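Local coordinates for DegQ (Legionella fallonii, PDB 3PV2), which is an HtrA-family chaperone-protease with a trypsin-like domain and two PDZ domains, which assembles into 12-mers and probably degrades or shelters misfolded proteins in the enclosed interior, at residues S139-G143 with K213-I217; K147-G151 with V177-K181; S412-K416 with I427-K431; K433-V437 with Y447-I451. All coordinates share one frame; numbering follows the deposited sequence.

Contact 1 of 4, residues S139-G143 with K213-I217; sequences SLVIG and KGELI
Leu-140 reaches over to Leu-216 with one branch in the lead: its CD2 lies 3.6 Å from CB of Leu-216, while its CD1 comes no nearer than 4.1 Å to Leu-216 CD2. The two leucines cross at a slant; in Leu-216, chi1 of -172° sets CG anti to the backbone N, and chi2 of 59° then places CD2 by CD1 of Leu-140. Val-141 and Glu-215 meet differently. They run alongside each other and point the same way, with Val-141 CG1 at 4.0 Å from OE2 of Glu-215, a methyl against the flank of an extended acid. The carboxylate is anchored elsewhere, since its OE1 accepts a hydrogen bond from Asn-211 ND2.

Between these pairs the backbones form a single bridge, Ile-142 with Leu-216. Leu-216 N donates to Val-141 O at 2.8 Å, and its own carbonyl receives Gly-143 N at 2.9 Å, so one residue is held through both of its peptide groups. This fastens the loop between strands 127-131 and 153-158, the connection between the two six-stranded barrels of the trypsin-like fold, to the start of strand 216-221 in the second barrel. Val-82 and Ile-84 of strand 74-85, in the first barrel, also touch Leu-216, and Ile-239 of helix 239-252 packs on the same leucine.

Beside this bridge a water links the two backbones: it accepts from Val-141 N at 3.1 Å and donates to Gly-214 O.

Contact 2 of 4, residues K147-G151 with V177-K181; sequences KLEVG and VSALK
A single direct hydrogen bond joins the two backbones, Gly-151 N to Val-177 O at 2.9 Å, with an N-H...O angle of 159°. The same oxygen takes a CA-H...O contact from Val-150 CA at 3.5 Å, so two successive residues of the loop converge on one carbonyl.

Val-150 spreads its two methyls over Val-177 to Ala-179. CG1, anti to the backbone N (chi1 169°), lies over the carbonyl oxygens of Val-177 and Ser-178, and CG2 reaches Ala-179 CA at 3.9 Å. Val-177 answers from the strand: its CB points at the loop and stands 3.5 Å from Glu-149 O, with CG1 and CG2 both within 4 Å of that oxygen. Each valine therefore packs on the opposite backbone, Val-150 on the carbonyls of Val-177 and Ser-178, Val-177 chiefly on that of Glu-149. Further along, Leu-180 sends CD1 to Leu-148 O at 3.3 Å, while Leu-148 CD2 makes a looser apolar approach to Val-177 CG2 at 4.4 Å.

Ser-178 and Ala-179 both face Gln-195, which makes a classic beta bulge in the pairing of strand 171-179 with strand 194-196. Ser-178 OG is hydrogen-bonded to Ala-172 O of the second subunit, and Met-29 of that subunit packs on Val-150, placing the contact at a subunit interface. Within the chain, the loop leads directly into strand 153-158, the antiparallel neighbour of strand 171-179 in the second barrel; on the other flank of strand 171-179, Ile-194 of strand 194-196 touches both Leu-148 and Val-177.

Contact 3 of 4, residues S412-K416 with I427-K431; sequences SANKK and IAQEK
Asn-414 faces Glu-430 and Lys-431 with opposite ends of one amide. Its ND2 donates to Glu-430 OE1 at 3.0 Å; the acceptor lies near the amide plane, yet the oxygen is met 43° above the carboxylate plane, the two flat groups being turned 30° apart. ND2 also gives a hydrogen bond to a water that accepts from Lys-431 N, so this nitrogen has two acceptors. OD1 takes Lys-431 NZ at 2.9 Å from above the carbonyl plane, not along a lone pair, and it also accepts from Leu-436 N of the adjoining strand.

Glu-430 OE1 is shared, for Lys-416 NZ reaches it at 2.8 Å on the syn side in a salt bridge. The ammonium group also donates to Asn-414 O at 3.0 Å. Bends at chi3 and chi4 curl the Lys-416 chain back over its own turn, which lets NZ serve the carboxylate and this carbonyl together.

That turn, from Ala-413 to Lys-416, is a type I' beta turn linking strands 409-413 and 416-417 of the second PDZ domain. Beneath the polar groups, Ile-427 of helix 421-428 turns CG2 onto Ala-413 CB at 3.6 Å, and its CD1 approaches Lys-416 CB.

Both ends of the Asn-414 amide are thus engaged, which fixes its flip. With a carboxylate between the amide and one lysine, and a second lysine at the amide oxygen, the charges probably polarise the amide and bind the hairpin turn to the segment 427-431.

Contact 4 of 4, residues K433-V437 with Y447-I451; sequences KELLV and YLLVI
Leu-436 meets Leu-449 on one face of the hairpin and also reaches the ring of Tyr-447. Its CD1 lies 4.1 Å from Leu-449 CG, and its CG stands 4.0 Å from CD1 of the tyrosine ring, which it crosses at a slant. Leu-436 holds CG anti to its backbone nitrogen (chi1 177°), and this carries the branch toward the partner strand. The other face holds Leu-435, Val-437, Leu-448 and Val-450: Val-437 CG2 is 3.7 Å from Leu-448 CB, and Val-437 CG1 makes a longer diagonal approach to Val-450 CG2.

Between the faces runs regular antiparallel pairing, the strand axes at 157°. Leu-435 with Val-450 and Val-437 with Leu-448 are hydrogen-bonded pairs, each closed by two N-H...O bonds, and Leu-436 with Leu-449 is the non-hydrogen-bonded pair between them. Leu-435 N reaches Val-450 O at 2.8 Å, and the return bond from Val-450 N is as short. Strands 435-441 and 444-450 form the closing hairpin of the second PDZ domain; Ala-398 and Ala-402 of helix 398-402 pack on Val-450.

Beyond the paired residues, Glu-434 lays its aliphatic part along the apolar side, with CB 3.7 Å from Ile-451 CG2 and 3.8 Å from Leu-449 CD2. Its OE2 forms a long, weak ion pair with Lys-431, and the terminal carboxylate of Ile-451 a similarly weak one with Arg-401. Tyr-447 N donates to Gln-265 OE1 of the third subunit.

Cohesion therefore comes from backbone bonds and aliphatic packing; the charged groups of Glu-434 and of the C-terminus lie at the edge, and their ion pairs named here are long and weak.

Contacts 1 and 2 belong to the protease part, with contact 2 nested along the chain inside the loop closed by contact 1; they touch where Ile-217 CD1 meets Leu-148 CD2 at 3.4 Å, and both tie one interbarrel loop to the second barrel. Contacts 3 and 4 lie in the second PDZ domain, their centres about 9 Å apart and about 57 to 65 Å from those of the first two. Contacts 2 and 4 are mostly buried, contacts 1 and 3 only partly. Contact 3 depends on charged side chains, whereas the other three rely on backbone bonds and apolar groups. Strands 409-413 and 435-441, neighbours in one sheet, connect contacts 3 and 4.

Contact 1 of 4, residues S139-G143 with K213-I217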
loop_
_atom_site.group_PDB
_atom_site.type_symbol
_atom_site.label_atom_id
_atom_site.label_comp_id
_atom_site.label_asym_id
_atom_site.label_seq_id
_atom_site.Cartn_x
_atom_site.Cartn_y
_atom_site.Cartn_z
ATOM N N SER B 139 43.687 -40.107 12.455
ATOM C CA SER B 139 42.267 -40.446 12.461
ATOM C C SER B 139 41.846 -40.756 13.885
ATOM O O SER B 139 42.486 -40.298 14.818
ATOM C CB SER B 139 41.969 -41.630 11.524
ATOM O OG SER B 139 40.597 -41.709 11.130
ATOM N N LEU B 140 40.713 -41.449 14.022
ATOM C CA LEU B 140 40.143 -41.877 15.297
ATOM C C LEU B 140 39.574 -43.282 15.117
ATOM O O LEU B 140 39.317 -43.686 13.993
ATOM C CB LEU B 140 38.989 -40.940 15.773
ATOM C CG LEU B 140 38.060 -40.135 14.828
ATOM C CD1 LEU B 140 37.939 -40.625 13.457
ATOM C CD2 LEU B 140 36.714 -39.971 15.426
ATOM N N VAL B 141 39.274 -43.954 16.229
ATOM C CA VAL B 141 38.589 -45.240 16.192
ATOM C C VAL B 141 37.185 -45.136 15.576
ATOM O O VAL B 141 36.372 -44.259 15.950
ATOM C CB VAL B 141 38.452 -45.831 17.591
ATOM C CG1 VAL B 141 37.615 -47.100 17.522
ATOM C CG2 VAL B 141 39.829 -46.101 18.196
ATOM N N ILE B 142 36.893 -46.014 14.619
ATOM C CA ILE B 142 35.551 -46.049 14.034
ATOM C C ILE B 142 34.676 -47.030 14.790
ATOM O O ILE B 142 35.043 -48.179 15.028
ATOM C CB ILE B 142 35.570 -46.399 12.590
ATOM C CG1 ILE B 142 36.325 -45.316 11.827
ATOM C CG2 ILE B 142 34.146 -46.453 12.097
ATOM C CD1 ILE B 142 37.460 -45.840 11.066
ATOM N N GLY B 143 33.537 -46.548 15.249
ATOM C CA GLY B 143 32.641 -47.382 16.021
ATOM C C GLY B 143 31.582 -48.067 15.195
ATOM O O GLY B 143 31.584 -48.034 13.947
ATOM N N LYS B 213 33.390 -42.904 24.566
ATOM C CA LYS B 213 34.766 -43.410 24.469
ATOM C C LYS B 213 35.486 -42.752 23.309
ATOM O O LYS B 213 36.591 -43.152 22.996
ATOM C CB LYS B 213 34.815 -44.939 24.259
ATOM C CG LYS B 213 33.922 -45.768 25.210
ATOM C CD LYS B 213 33.349 -47.042 24.538
ATOM C CE LYS B 213 34.250 -48.273 24.758
ATOM N NZ LYS B 213 34.367 -48.598 26.220
ATOM N N GLY B 214 34.872 -41.770 22.646
ATOM C CA GLY B 214 35.571 -41.031 21.576
ATOM C C GLY B 214 35.620 -41.708 20.205
ATOM O O GLY B 214 36.377 -41.312 19.317
ATOM N N GLU B 215 34.771 -42.707 20.010
ATOM C CA GLU B 215 34.671 -43.425 18.721
ATOM C C GLU B 215 33.711 -42.732 17.784
ATOM O O GLU B 215 32.623 -42.241 18.230
ATOM C CB GLU B 215 34.117 -44.802 18.966
ATOM C CG GLU B 215 34.845 -45.502 20.052
ATOM C CD GLU B 215 34.350 -46.910 20.292
ATOM O OE1 GLU B 215 33.134 -47.193 20.100
ATOM O OE2 GLU B 215 35.204 -47.732 20.692
ATOM N N LEU B 216 34.065 -42.721 16.507
ATOM C CA LEU B 216 33.217 -42.103 15.530
ATOM C C LEU B 216 31.984 -42.927 15.323
ATOM O O LEU B 216 32.103 -44.089 14.934
ATOM C CB LEU B 216 33.939 -41.927 14.238
ATOM C CG LEU B 216 33.277 -41.129 13.134
ATOM C CD1 LEU B 216 32.940 -39.722 13.506
ATOM C CD2 LEU B 216 34.249 -41.171 11.862
ATOM N N ILE B 217 30.809 -42.340 15.615
ATOM C CA ILE B 217 29.540 -43.016 15.348
ATOM C C ILE B 217 28.652 -42.357 14.320
ATOM O O ILE B 217 27.690 -42.927 13.881
ATOM C CB ILE B 217 28.784 -43.197 16.640
ATOM C CG1 ILE B 217 28.531 -41.840 17.353
ATOM C CG2 ILE B 217 29.602 -44.135 17.516
ATOM C CD1 ILE B 217 27.413 -41.882 18.177
HETATM O O HOH W 1 39.034 -42.494 18.951
#

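Contact 2 of 4, residues K147-G151 with V177-K181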
loop_
_atom_site.group_PDB
_atom_site.type_symbol
_atom_site.label_atom_id
_atom_site.label_comp_id
_atom_site.label_asym_id
_atom_site.label_seq_id
_atom_site.Cartn_x
_atom_site.Cartn_y
_atom_site.Cartn_z
ATOM N N LYS B 147 25.105 -50.297 17.503
ATOM C CA LYS B 147 25.098 -50.524 18.980
ATOM C C LYS B 147 24.551 -49.305 19.789
ATOM O O LYS B 147 24.265 -49.382 21.012
ATOM C CB LYS B 147 26.531 -50.883 19.429
ATOM C CG LYS B 147 26.847 -52.381 19.733
ATOM C CD LYS B 147 26.635 -53.297 18.553
ATOM C CE LYS B 147 27.495 -54.599 18.645
ATOM N NZ LYS B 147 27.129 -55.392 19.868
ATOM N N LEU B 148 24.353 -48.193 19.091
ATOM C CA LEU B 148 23.826 -46.978 19.694
ATOM C C LEU B 148 22.421 -47.091 20.214
ATOM O O LEU B 148 21.537 -47.472 19.452
ATOM C CB LEU B 148 23.752 -45.866 18.683
ATOM C CG LEU B 148 25.033 -45.169 18.245
ATOM C CD1 LEU B 148 24.516 -44.066 17.314
ATOM C CD2 LEU B 148 25.772 -44.588 19.455
ATOM N N GLU B 149 22.211 -46.641 21.446
ATOM C CA GLU B 149 20.900 -46.559 22.051
ATOM C C GLU B 149 20.546 -45.120 22.440
ATOM O O GLU B 149 21.427 -44.320 22.755
ATOM C CB GLU B 149 20.839 -47.452 23.323
ATOM C CG GLU B 149 21.098 -48.991 23.113
ATOM C CD GLU B 149 21.104 -49.790 24.433
ATOM O OE1 GLU B 149 22.173 -49.865 25.085
ATOM O OE2 GLU B 149 20.035 -50.323 24.819
ATOM N N VAL B 150 19.244 -44.822 22.426
ATOM C CA VAL B 150 18.697 -43.607 22.972
ATOM C C VAL B 150 19.151 -43.454 24.416
ATOM O O VAL B 150 18.978 -44.350 25.220
ATOM C CB VAL B 150 17.150 -43.656 22.874
ATOM C CG1 VAL B 150 16.428 -42.535 23.669
ATOM C CG2 VAL B 150 16.757 -43.637 21.427
ATOM N N GLY B 151 19.734 -42.304 24.735
ATOM C CA GLY B 151 20.214 -42.032 26.052
ATOM C C GLY B 151 21.725 -42.165 26.206
ATOM O O GLY B 151 22.271 -41.733 27.233
ATOM N N VAL B 177 21.933 -39.269 22.404
ATOM C CA VAL B 177 21.199 -39.786 21.272
ATOM C C VAL B 177 19.745 -39.672 21.692
ATOM O O VAL B 177 19.332 -40.187 22.745
ATOM C CB VAL B 177 21.581 -41.251 21.064
ATOM C CG1 VAL B 177 20.732 -41.887 19.969
ATOM C CG2 VAL B 177 22.974 -41.369 20.690
ATOM N N SER B 178 18.959 -38.892 20.959
ATOM C CA SER B 178 17.570 -38.637 21.362
ATOM C C SER B 178 16.576 -39.560 20.670
ATOM O O SER B 178 15.489 -39.770 21.184
ATOM C CB SER B 178 17.175 -37.249 20.910
ATOM O OG SER B 178 17.886 -36.325 21.650
ATOM N N ALA B 179 16.919 -40.003 19.466
ATOM C CA ALA B 179 16.037 -40.931 18.673
ATOM C C ALA B 179 16.837 -41.588 17.546
ATOM O O ALA B 179 17.871 -41.041 17.121
ATOM C CB ALA B 179 14.851 -40.182 18.081
ATOM N N LEU B 180 16.403 -42.759 17.088
ATOM C CA LEU B 180 17.020 -43.406 15.922
ATOM C C LEU B 180 16.009 -43.466 14.785
ATOM O O LEU B 180 14.809 -43.317 15.009
ATOM C CB LEU B 180 17.571 -44.777 16.281
ATOM C CG LEU B 180 18.648 -44.712 17.384
ATOM C CD1 LEU B 180 18.936 -46.070 18.044
ATOM C CD2 LEU B 180 19.931 -44.137 16.844
ATOM N N LYS B 181 16.495 -43.674 13.563
ATOM C CA LYS B 181 15.714 -43.377 12.330
ATOM C C LYS B 181 15.457 -41.859 12.193
ATOM O O LYS B 181 14.768 -41.240 13.029
ATOM C CB LYS B 181 14.383 -44.170 12.295
ATOM C CG LYS B 181 13.276 -43.554 11.429
ATOM C CD LYS B 181 13.096 -44.241 10.029
ATOM C CE LYS B 181 13.802 -43.481 8.844
ATOM N NZ LYS B 181 14.948 -44.217 8.106
#

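Contact 3 of 4, residues S412-K416 with I427-K431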
loop_
_atom_site.group_PDB
_atom_site.type_symbol
_atom_site.label_atom_id
_atom_site.label_comp_id
_atom_site.label_asym_id
_atom_site.label_seq_id
_atom_site.Cartn_x
_atom_site.Cartn_y
_atom_site.Cartn_z
ATOM N N SER B 412 -12.761 -49.616 -28.628
ATOM C CA SER B 412 -12.411 -50.594 -29.606
ATOM C C SER B 412 -10.936 -50.581 -29.754
ATOM O O SER B 412 -10.230 -49.623 -29.397
ATOM C CB SER B 412 -13.145 -50.285 -30.930
ATOM O OG SER B 412 -12.442 -49.285 -31.731
ATOM N N ALA B 413 -10.402 -51.721 -30.136
ATOM C CA ALA B 413 -8.984 -51.853 -30.313
ATOM C C ALA B 413 -8.798 -52.736 -31.569
ATOM O O ALA B 413 -9.430 -53.783 -31.694
ATOM C CB ALA B 413 -8.291 -52.502 -29.095
ATOM N N ASN B 414 -7.928 -52.295 -32.461
ATOM C CA ASN B 414 -7.769 -52.907 -33.809
ATOM C C ASN B 414 -9.106 -53.265 -34.402
ATOM O O ASN B 414 -9.292 -54.361 -34.901
ATOM C CB ASN B 414 -6.889 -54.133 -33.737
ATOM C CG ASN B 414 -5.424 -53.798 -33.285
ATOM O OD1 ASN B 414 -4.982 -52.653 -33.406
ATOM N ND2 ASN B 414 -4.699 -54.802 -32.752
ATOM N N LYS B 415 -10.039 -52.316 -34.312
ATOM C CA LYS B 415 -11.361 -52.403 -34.890
ATOM C C LYS B 415 -12.221 -53.436 -34.261
ATOM O O LYS B 415 -13.172 -53.848 -34.868
ATOM C CB LYS B 415 -11.328 -52.732 -36.403
ATOM C CG LYS B 415 -10.289 -52.057 -37.184
ATOM C CD LYS B 415 -10.409 -50.589 -36.978
ATOM C CE LYS B 415 -11.316 -49.895 -37.960
ATOM N NZ LYS B 415 -11.752 -48.609 -37.325
ATOM N N LYS B 416 -11.930 -53.875 -33.060
ATOM C CA LYS B 416 -12.816 -54.827 -32.412
ATOM C C LYS B 416 -13.305 -54.188 -31.122
ATOM O O LYS B 416 -12.523 -53.478 -30.463
ATOM C CB LYS B 416 -12.021 -56.099 -32.099
ATOM C CG LYS B 416 -11.609 -56.930 -33.331
ATOM C CD LYS B 416 -10.492 -58.024 -32.953
ATOM C CE LYS B 416 -9.544 -58.280 -34.166
ATOM N NZ LYS B 416 -8.525 -57.195 -34.492
ATOM N N ILE B 427 -6.359 -58.413 -27.418
ATOM C CA ILE B 427 -6.230 -57.678 -28.684
ATOM C C ILE B 427 -4.902 -57.038 -28.820
ATOM O O ILE B 427 -4.278 -57.185 -29.854
ATOM C CB ILE B 427 -7.360 -56.666 -28.875
ATOM C CG1 ILE B 427 -8.656 -57.434 -29.056
ATOM C CG2 ILE B 427 -7.139 -55.790 -30.106
ATOM C CD1 ILE B 427 -10.014 -56.560 -28.827
ATOM N N ALA B 428 -4.374 -56.485 -27.736
ATOM C CA ALA B 428 -3.090 -55.845 -27.750
ATOM C C ALA B 428 -1.995 -56.835 -28.084
ATOM O O ALA B 428 -0.967 -56.421 -28.584
ATOM C CB ALA B 428 -2.791 -55.191 -26.381
ATOM N N GLN B 429 -2.187 -58.132 -27.914
ATOM C CA GLN B 429 -1.147 -59.078 -28.365
ATOM C C GLN B 429 -1.268 -59.473 -29.834
ATOM O O GLN B 429 -0.482 -60.264 -30.280
ATOM C CB GLN B 429 -1.120 -60.370 -27.563
ATOM C CG GLN B 429 -1.520 -60.202 -26.150
ATOM C CD GLN B 429 -0.733 -61.028 -25.199
ATOM O OE1 GLN B 429 -1.281 -61.945 -24.551
ATOM N NE2 GLN B 429 0.561 -60.694 -25.059
ATOM N N GLU B 430 -2.213 -58.908 -30.579
ATOM C CA GLU B 430 -2.312 -59.167 -32.010
ATOM C C GLU B 430 -1.097 -58.717 -32.845
ATOM O O GLU B 430 -0.540 -59.568 -33.616
ATOM C CB GLU B 430 -3.572 -58.544 -32.594
ATOM C CG GLU B 430 -4.886 -59.278 -32.159
ATOM C CD GLU B 430 -6.132 -58.508 -32.631
ATOM O OE1 GLU B 430 -5.950 -57.463 -33.348
ATOM O OE2 GLU B 430 -7.260 -58.945 -32.273
ATOM N N LYS B 431 -0.702 -57.440 -32.817
ATOM C CA LYS B 431 0.383 -57.008 -33.789
ATOM C C LYS B 431 1.548 -56.595 -32.951
ATOM O O LYS B 431 1.377 -56.114 -31.801
ATOM C CB LYS B 431 0.057 -55.824 -34.749
ATOM C CG LYS B 431 -1.318 -55.814 -35.427
ATOM C CD LYS B 431 -1.587 -54.472 -36.168
ATOM C CE LYS B 431 -3.103 -54.026 -36.083
ATOM N NZ LYS B 431 -3.386 -52.520 -35.823
HETATM O O HOH W 2 -1.891 -54.843 -31.942
#

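Contact 4 of 4, residues K433-V437 with Y447-I451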
loop_
_atom_site.group_PDB
_atom_site.type_symbol
_atom_site.label_atom_id
_atom_site.label_comp_id
_atom_site.label_asym_id
_atom_site.label_seq_id
_atom_site.Cartn_x
_atom_site.Cartn_y
_atom_site.Cartn_z
ATOM N N LYS B 433 3.611 -54.196 -34.203
ATOM C CA LYS B 433 4.020 -52.842 -34.571
ATOM C C LYS B 433 3.169 -51.729 -33.883
ATOM O O LYS B 433 3.675 -50.731 -33.472
ATOM C CB LYS B 433 3.903 -52.667 -36.064
ATOM C CG LYS B 433 4.107 -51.217 -36.523
ATOM C CD LYS B 433 4.464 -51.092 -38.060
ATOM C CE LYS B 433 5.740 -50.230 -38.296
ATOM N NZ LYS B 433 7.000 -50.891 -37.778
ATOM N N GLU B 434 1.879 -51.914 -33.779
ATOM C CA GLU B 434 1.054 -50.829 -33.316
ATOM C C GLU B 434 -0.247 -51.343 -32.824
ATOM O O GLU B 434 -0.633 -52.502 -33.136
ATOM C CB GLU B 434 0.795 -49.937 -34.469
ATOM C CG GLU B 434 0.067 -50.758 -35.473
ATOM C CD GLU B 434 0.184 -50.215 -36.896
ATOM O OE1 GLU B 434 1.064 -49.360 -37.179
ATOM O OE2 GLU B 434 -0.615 -50.694 -37.692
ATOM N N LEU B 435 -0.909 -50.537 -32.022
ATOM C CA LEU B 435 -2.232 -50.818 -31.579
ATOM C C LEU B 435 -3.084 -49.608 -31.873
ATOM O O LEU B 435 -2.836 -48.509 -31.396
ATOM C CB LEU B 435 -2.246 -51.109 -30.067
ATOM C CG LEU B 435 -3.621 -51.286 -29.387
ATOM C CD1 LEU B 435 -4.399 -52.478 -29.867
ATOM C CD2 LEU B 435 -3.539 -51.416 -27.829
ATOM N N LEU B 436 -4.162 -49.844 -32.619
ATOM C CA LEU B 436 -5.105 -48.812 -32.935
ATOM C C LEU B 436 -6.200 -48.798 -31.893
ATOM O O LEU B 436 -6.861 -49.808 -31.685
ATOM C CB LEU B 436 -5.700 -49.069 -34.314
ATOM C CG LEU B 436 -6.777 -48.057 -34.705
ATOM C CD1 LEU B 436 -6.077 -46.790 -35.035
ATOM C CD2 LEU B 436 -7.627 -48.629 -35.904
ATOM N N VAL B 437 -6.344 -47.698 -31.157
ATOM C CA VAL B 437 -7.403 -47.626 -30.105
ATOM C C VAL B 437 -8.372 -46.500 -30.462
ATOM O O VAL B 437 -8.008 -45.478 -31.092
ATOM C CB VAL B 437 -6.866 -47.405 -28.725
ATOM C CG1 VAL B 437 -5.777 -48.408 -28.455
ATOM C CG2 VAL B 437 -6.195 -46.077 -28.661
ATOM N N TYR B 447 -9.462 -41.759 -32.843
ATOM C CA TYR B 447 -8.598 -42.875 -33.046
ATOM C C TYR B 447 -7.129 -42.502 -32.755
ATOM O O TYR B 447 -6.715 -41.438 -33.169
ATOM C CB TYR B 447 -8.687 -43.426 -34.483
ATOM C CG TYR B 447 -9.935 -44.216 -34.751
ATOM C CD1 TYR B 447 -9.967 -45.594 -34.515
ATOM C CD2 TYR B 447 -11.054 -43.617 -35.362
ATOM C CE1 TYR B 447 -11.102 -46.345 -34.767
ATOM C CE2 TYR B 447 -12.171 -44.337 -35.643
ATOM C CZ TYR B 447 -12.209 -45.721 -35.360
ATOM O OH TYR B 447 -13.306 -46.464 -35.699
ATOM N N LEU B 448 -6.375 -43.376 -32.070
ATOM C CA LEU B 448 -4.982 -43.041 -31.692
ATOM C C LEU B 448 -4.195 -44.267 -32.044
ATOM O O LEU B 448 -4.711 -45.359 -31.911
ATOM C CB LEU B 448 -4.972 -42.932 -30.184
ATOM C CG LEU B 448 -5.128 -41.590 -29.514
ATOM C CD1 LEU B 448 -5.415 -40.428 -30.434
ATOM C CD2 LEU B 448 -5.858 -41.667 -28.226
ATOM N N LEU B 449 -2.952 -44.140 -32.438
ATOM C CA LEU B 449 -2.170 -45.304 -32.711
ATOM C C LEU B 449 -1.106 -45.373 -31.691
ATOM O O LEU B 449 -0.358 -44.470 -31.574
ATOM C CB LEU B 449 -1.504 -45.125 -34.048
ATOM C CG LEU B 449 -2.137 -45.848 -35.218
ATOM C CD1 LEU B 449 -1.333 -45.463 -36.496
ATOM C CD2 LEU B 449 -2.026 -47.391 -34.995
ATOM N N VAL B 450 -1.080 -46.417 -30.906
ATOM C CA VAL B 450 -0.095 -46.585 -29.910
ATOM C C VAL B 450 1.029 -47.435 -30.524
ATOM O O VAL B 450 0.784 -48.487 -31.078
ATOM C CB VAL B 450 -0.703 -47.346 -28.733
ATOM C CG1 VAL B 450 0.417 -47.488 -27.620
ATOM C CG2 VAL B 450 -1.968 -46.580 -28.224
ATOM N N ILE B 451 2.261 -46.946 -30.470
ATOM C CA ILE B 451 3.347 -47.625 -31.185
ATOM C C ILE B 451 4.537 -47.717 -30.265
ATOM O O ILE B 451 5.358 -48.609 -30.422
ATOM C CB ILE B 451 3.820 -46.879 -32.443
ATOM C CG1 ILE B 451 4.212 -45.436 -32.134
ATOM C CG2 ILE B 451 2.742 -46.866 -33.649
ATOM C CD1 ILE B 451 4.671 -44.659 -33.451
ATOM O OXT ILE B 451 4.745 -46.886 -29.385
#